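Local atomic coordinates of autoinducer 2-binding protein LsrB (Clostridium saccharobutylicum DSM 13864, PDB entry 6DSP), a protein that binds the quorum-sensing signal autoinducer-2 as a receptor of the bacterial solute-binding protein family. Residues A[66-71]-A[93-98]; A[79-84]-A[282-287]. All coordinates share one frame; numbering follows the deposited sequence.

Interaction 1. Residues A[66-71]-A[93-98]; sequences SQVSVI and KDALKA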
# COMPACT_ATOMS: atom_id res chain seq x y z
N SER A 66 -16.22 1.07 -9.44
CA SER A 66 -15.92 -0.28 -9.89
C SER A 66 -15.86 -1.24 -8.72
O SER A 66 -16.36 -2.36 -8.81
CB SER A 66 -14.61 -0.32 -10.62
OG SER A 66 -14.37 -1.65 -10.98
N GLN A 67 -15.23 -0.82 -7.61
CA GLN A 67 -15.13 -1.74 -6.46
C GLN A 67 -16.51 -2.05 -5.90
O GLN A 67 -16.77 -3.21 -5.52
CB GLN A 67 -14.21 -1.20 -5.37
CG GLN A 67 -12.76 -1.11 -5.83
CD GLN A 67 -11.84 -0.89 -4.65
OE1 GLN A 67 -12.08 -0.00 -3.81
NE2 GLN A 67 -10.80 -1.69 -4.54
N VAL A 68 -17.43 -1.06 -5.87
CA VAL A 68 -18.80 -1.34 -5.44
C VAL A 68 -19.41 -2.42 -6.32
O VAL A 68 -20.08 -3.33 -5.82
CB VAL A 68 -19.64 -0.05 -5.46
CG1 VAL A 68 -21.11 -0.37 -5.30
CG2 VAL A 68 -19.18 0.90 -4.36
N SER A 69 -19.20 -2.32 -7.65
CA SER A 69 -19.79 -3.32 -8.54
C SER A 69 -19.20 -4.69 -8.26
O SER A 69 -19.92 -5.69 -8.27
CB SER A 69 -19.52 -2.98 -10.01
OG SER A 69 -20.04 -4.06 -10.82
N VAL A 70 -17.88 -4.76 -8.01
CA VAL A 70 -17.26 -6.05 -7.72
C VAL A 70 -17.81 -6.63 -6.41
O VAL A 70 -18.13 -7.83 -6.33
CB VAL A 70 -15.72 -5.90 -7.65
CG1 VAL A 70 -15.07 -7.17 -7.14
CG2 VAL A 70 -15.14 -5.50 -9.01
N ILE A 71 -17.92 -5.79 -5.37
CA ILE A 71 -18.49 -6.23 -4.10
C ILE A 71 -19.91 -6.75 -4.30
O ILE A 71 -20.25 -7.85 -3.84
CB ILE A 71 -18.48 -5.07 -3.08
CG1 ILE A 71 -17.03 -4.71 -2.71
CG2 ILE A 71 -19.32 -5.42 -1.84
CD1 ILE A 71 -16.92 -3.30 -2.14
N LYS A 93 -18.47 2.21 1.59
CA LYS A 93 -19.10 1.96 2.89
C LYS A 93 -20.47 1.29 2.74
O LYS A 93 -20.75 0.28 3.40
CB LYS A 93 -19.19 3.26 3.70
CG LYS A 93 -19.64 3.07 5.14
CD LYS A 93 -19.68 4.37 5.89
CE LYS A 93 -19.97 4.11 7.35
NZ LYS A 93 -20.13 5.35 8.15
N ASP A 94 -21.35 1.86 1.90
CA ASP A 94 -22.70 1.31 1.76
C ASP A 94 -22.67 -0.11 1.20
O ASP A 94 -23.41 -0.99 1.67
CB ASP A 94 -23.57 2.19 0.87
CG ASP A 94 -23.87 3.54 1.47
OD1 ASP A 94 -23.61 3.81 2.66
OD2 ASP A 94 -24.41 4.37 0.73
N ALA A 95 -21.82 -0.37 0.21
CA ALA A 95 -21.77 -1.71 -0.35
C ALA A 95 -21.29 -2.72 0.69
O ALA A 95 -21.74 -3.88 0.70
CB ALA A 95 -20.83 -1.72 -1.55
N LEU A 96 -20.35 -2.32 1.57
CA LEU A 96 -19.86 -3.25 2.58
C LEU A 96 -20.88 -3.46 3.68
O LEU A 96 -20.96 -4.57 4.23
CB LEU A 96 -18.53 -2.73 3.16
CG LEU A 96 -17.35 -2.79 2.14
CD1 LEU A 96 -16.10 -2.20 2.78
CD2 LEU A 96 -17.07 -4.21 1.64
N LYS A 97 -21.67 -2.44 4.01
CA LYS A 97 -22.76 -2.67 4.96
C LYS A 97 -23.76 -3.66 4.38
O LYS A 97 -24.25 -4.55 5.07
CB LYS A 97 -23.44 -1.34 5.30
CG LYS A 97 -22.59 -0.41 6.17
CD LYS A 97 -23.26 0.96 6.20
CE LYS A 97 -23.18 1.67 7.53
NZ LYS A 97 -24.38 2.57 7.62
N ALA A 98 -24.07 -3.50 3.08
CA ALA A 98 -25.02 -4.43 2.47
C ALA A 98 -24.43 -5.84 2.42
O ALA A 98 -25.14 -6.83 2.62
CB ALA A 98 -25.37 -3.94 1.08
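Val68 and Ala95, whose CA atoms lie 5.9 Å apart, bring together two helical segments that run almost side by side in the same direction, with axes at 8° to each other and 9.5 Å apart at closest approach. This spacing is consistent with the small side chain of Ala95, whose bond to CB is directed at helix 64-76 and whose methyl is received by two branched residues about one turn apart. From the first, CG1 of Val68 reaches Ala95 CB at 4.0 Å; from the second, CG2 of Ile71 does so at 4.0 Å and also rests 3.8 Å from Ala95 O. Here the two helices are the connections of successive beta-alpha-beta crossovers: helix 64-76 leads into strand 81-84, and helix 89-101 leads from it to strand 105-109. The two branches of Ile71 divide the work. While CG2 is used on Ala95, CG1, beside the backbone N (chi1 -67°), carries CD1 to Leu96, 3.9 Å from CD2, and the two side chains cross at about a right angle. On the side facing the sheet, strand 81-84 lies under both helices, and Gln67 hydrogen-bonds the backbone of Pro28, Ser85 and Val87.

Interaction 2. Residues A[79-84]-A[282-287]; sequences TNAICL and YMAYYI
Ala81 and Ala284 meet methyl to methyl where strand 81-84 is packed against a helix nearly 200 residues further along the chain. Ala284 has a side chain that starts and finishes at CB, and this atom carries most of the helix's share of the contact, with the backbone O of the same residue adding to it. Its bond is aimed at the strand, and the methyl finds Ala81 CB at 3.8 Å. Further along the strand it lies 4.2 Å from Ile82 O, an apolar neighbour for an oxygen that is already hydrogen-bonded by Thr107 OG1. In return, Ala81 CB sits 4.0 Å from Ala284 O, touching the helix backbone as well as the methyl. With methyls alone between them at this point, the CA atoms of Ala81 and Ala284 come within 5.8 Å, consistent with close packing, and the 110 Å² buried in total shows how narrow the contact is. Ala81 and Cys83 point to this helix while Ile82, between them, points to the other face, as beta geometry requires. Elsewhere on the helix the ring of Tyr285 stacks on Phe52, and that of Tyr282 meets Trp50 edge-to-face. The methyl of Ala284 additionally touches Val24 and Thr107, so helix 273-288 lies across strands 23-27, 81-84 and 105-109 of the parallel part of the sheet.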
# COMPACT_ATOMS: atom_id res chain seq x y z
N THR A 79 -20.75 -15.30 -2.21
CA THR A 79 -19.45 -15.45 -1.59
C THR A 79 -19.62 -15.46 -0.08
O THR A 79 -20.56 -14.88 0.48
CB THR A 79 -18.50 -14.31 -2.01
OG1 THR A 79 -17.18 -14.70 -1.66
CG2 THR A 79 -18.83 -12.97 -1.29
N ASN A 80 -18.70 -16.13 0.60
CA ASN A 80 -18.78 -16.17 2.05
C ASN A 80 -18.07 -15.01 2.72
O ASN A 80 -18.41 -14.65 3.86
CB ASN A 80 -18.19 -17.48 2.58
CG ASN A 80 -18.84 -18.68 1.95
OD1 ASN A 80 -18.23 -19.38 1.14
ND2 ASN A 80 -20.12 -18.89 2.25
N ALA A 81 -17.08 -14.43 2.05
CA ALA A 81 -16.25 -13.41 2.68
C ALA A 81 -15.65 -12.56 1.59
O ALA A 81 -15.48 -13.01 0.45
CB ALA A 81 -15.15 -14.03 3.54
N ILE A 82 -15.26 -11.34 1.96
CA ILE A 82 -14.54 -10.41 1.11
C ILE A 82 -13.31 -9.95 1.88
O ILE A 82 -13.39 -9.69 3.08
CB ILE A 82 -15.43 -9.20 0.78
CG1 ILE A 82 -16.55 -9.61 -0.20
CG2 ILE A 82 -14.62 -8.03 0.25
CD1 ILE A 82 -17.65 -8.56 -0.34
N CYS A 83 -12.20 -9.85 1.18
CA CYS A 83 -11.01 -9.18 1.71
C CYS A 83 -10.60 -8.14 0.68
O CYS A 83 -10.14 -8.49 -0.41
CB CYS A 83 -9.88 -10.18 1.99
SG CYS A 83 -8.46 -9.32 2.75
N LEU A 84 -10.80 -6.87 1.03
CA LEU A 84 -10.75 -5.73 0.11
C LEU A 84 -9.62 -4.77 0.46
O LEU A 84 -9.44 -4.42 1.63
CB LEU A 84 -12.07 -4.92 0.23
CG LEU A 84 -12.16 -3.55 -0.42
CD1 LEU A 84 -12.17 -3.68 -1.93
CD2 LEU A 84 -13.38 -2.81 0.06
N TYR A 282 -6.89 -15.36 4.90
CA TYR A 282 -7.01 -16.30 6.01
C TYR A 282 -7.93 -15.74 7.11
O TYR A 282 -8.78 -16.47 7.65
CB TYR A 282 -5.65 -16.65 6.62
CG TYR A 282 -5.82 -17.76 7.63
CD1 TYR A 282 -5.80 -19.09 7.24
CD2 TYR A 282 -6.08 -17.47 8.97
CE1 TYR A 282 -6.00 -20.12 8.15
CE2 TYR A 282 -6.29 -18.51 9.90
CZ TYR A 282 -6.24 -19.83 9.48
OH TYR A 282 -6.43 -20.89 10.35
N MET A 283 -7.75 -14.46 7.47
CA MET A 283 -8.60 -13.89 8.51
C MET A 283 -10.06 -13.92 8.09
O MET A 283 -10.94 -14.22 8.91
CB MET A 283 -8.16 -12.46 8.84
CG MET A 283 -6.74 -12.40 9.48
SD MET A 283 -6.52 -13.47 10.95
CE MET A 283 -7.78 -12.76 12.03
N ALA A 284 -10.34 -13.57 6.83
CA ALA A 284 -11.72 -13.65 6.32
C ALA A 284 -12.27 -15.07 6.41
O ALA A 284 -13.39 -15.28 6.87
CB ALA A 284 -11.75 -13.14 4.90
N TYR A 285 -11.48 -16.06 5.99
CA TYR A 285 -11.88 -17.47 6.04
C TYR A 285 -12.10 -17.92 7.48
O TYR A 285 -13.06 -18.63 7.78
CB TYR A 285 -10.80 -18.31 5.38
CG TYR A 285 -10.76 -19.75 5.80
CD1 TYR A 285 -11.64 -20.68 5.25
CD2 TYR A 285 -9.81 -20.19 6.70
CE1 TYR A 285 -11.60 -22.02 5.63
CE2 TYR A 285 -9.75 -21.54 7.09
CZ TYR A 285 -10.66 -22.43 6.55
OH TYR A 285 -10.59 -23.76 6.93
N TYR A 286 -11.20 -17.51 8.37
CA TYR A 286 -11.27 -17.94 9.77
C TYR A 286 -12.54 -17.43 10.42
O TYR A 286 -13.23 -18.18 11.13
CB TYR A 286 -10.02 -17.40 10.48
CG TYR A 286 -9.85 -17.85 11.90
CD1 TYR A 286 -9.36 -19.10 12.20
CD2 TYR A 286 -10.16 -17.00 12.95
CE1 TYR A 286 -9.18 -19.53 13.51
CE2 TYR A 286 -9.98 -17.41 14.27
CZ TYR A 286 -9.49 -18.68 14.55
OH TYR A 286 -9.29 -19.14 15.84
N ILE A 287 -12.89 -16.17 10.16
CA ILE A 287 -14.12 -15.62 10.72
C ILE A 287 -15.35 -16.22 10.03
O ILE A 287 -16.32 -16.61 10.69
CB ILE A 287 -14.10 -14.10 10.62
CG1 ILE A 287 -13.00 -13.52 11.53
CG2 ILE A 287 -15.49 -13.52 10.94
CD1 ILE A 287 -12.76 -12.05 11.21

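Strand 81-84 is a member of interaction 2 and also the floor on which the helices of interaction 1 rest; the centres of the two contacts are 15 Å apart. Along the chain the segments alternate: 66-71, then 79-84, then 93-98, and much later 282-287. Helices 64-76 and 89-101 pack on one face of the sheet, as the distances Ile71 CG2 to Ile82 CD1, 3.9 Å, and Leu96 CD1 to Leu84 CD2, 3.9 Å, indicate; helix 273-288 covers the opposite face. With the sheet between them these helices make a three-layer alpha/beta/alpha sandwich, as in the lobes of periplasmic binding proteins. Both contacts are structural packing in the lobe whose strands 23-27 and 105-109 lead to the autoinducer-2 pocket residues Lys29 and Asp110.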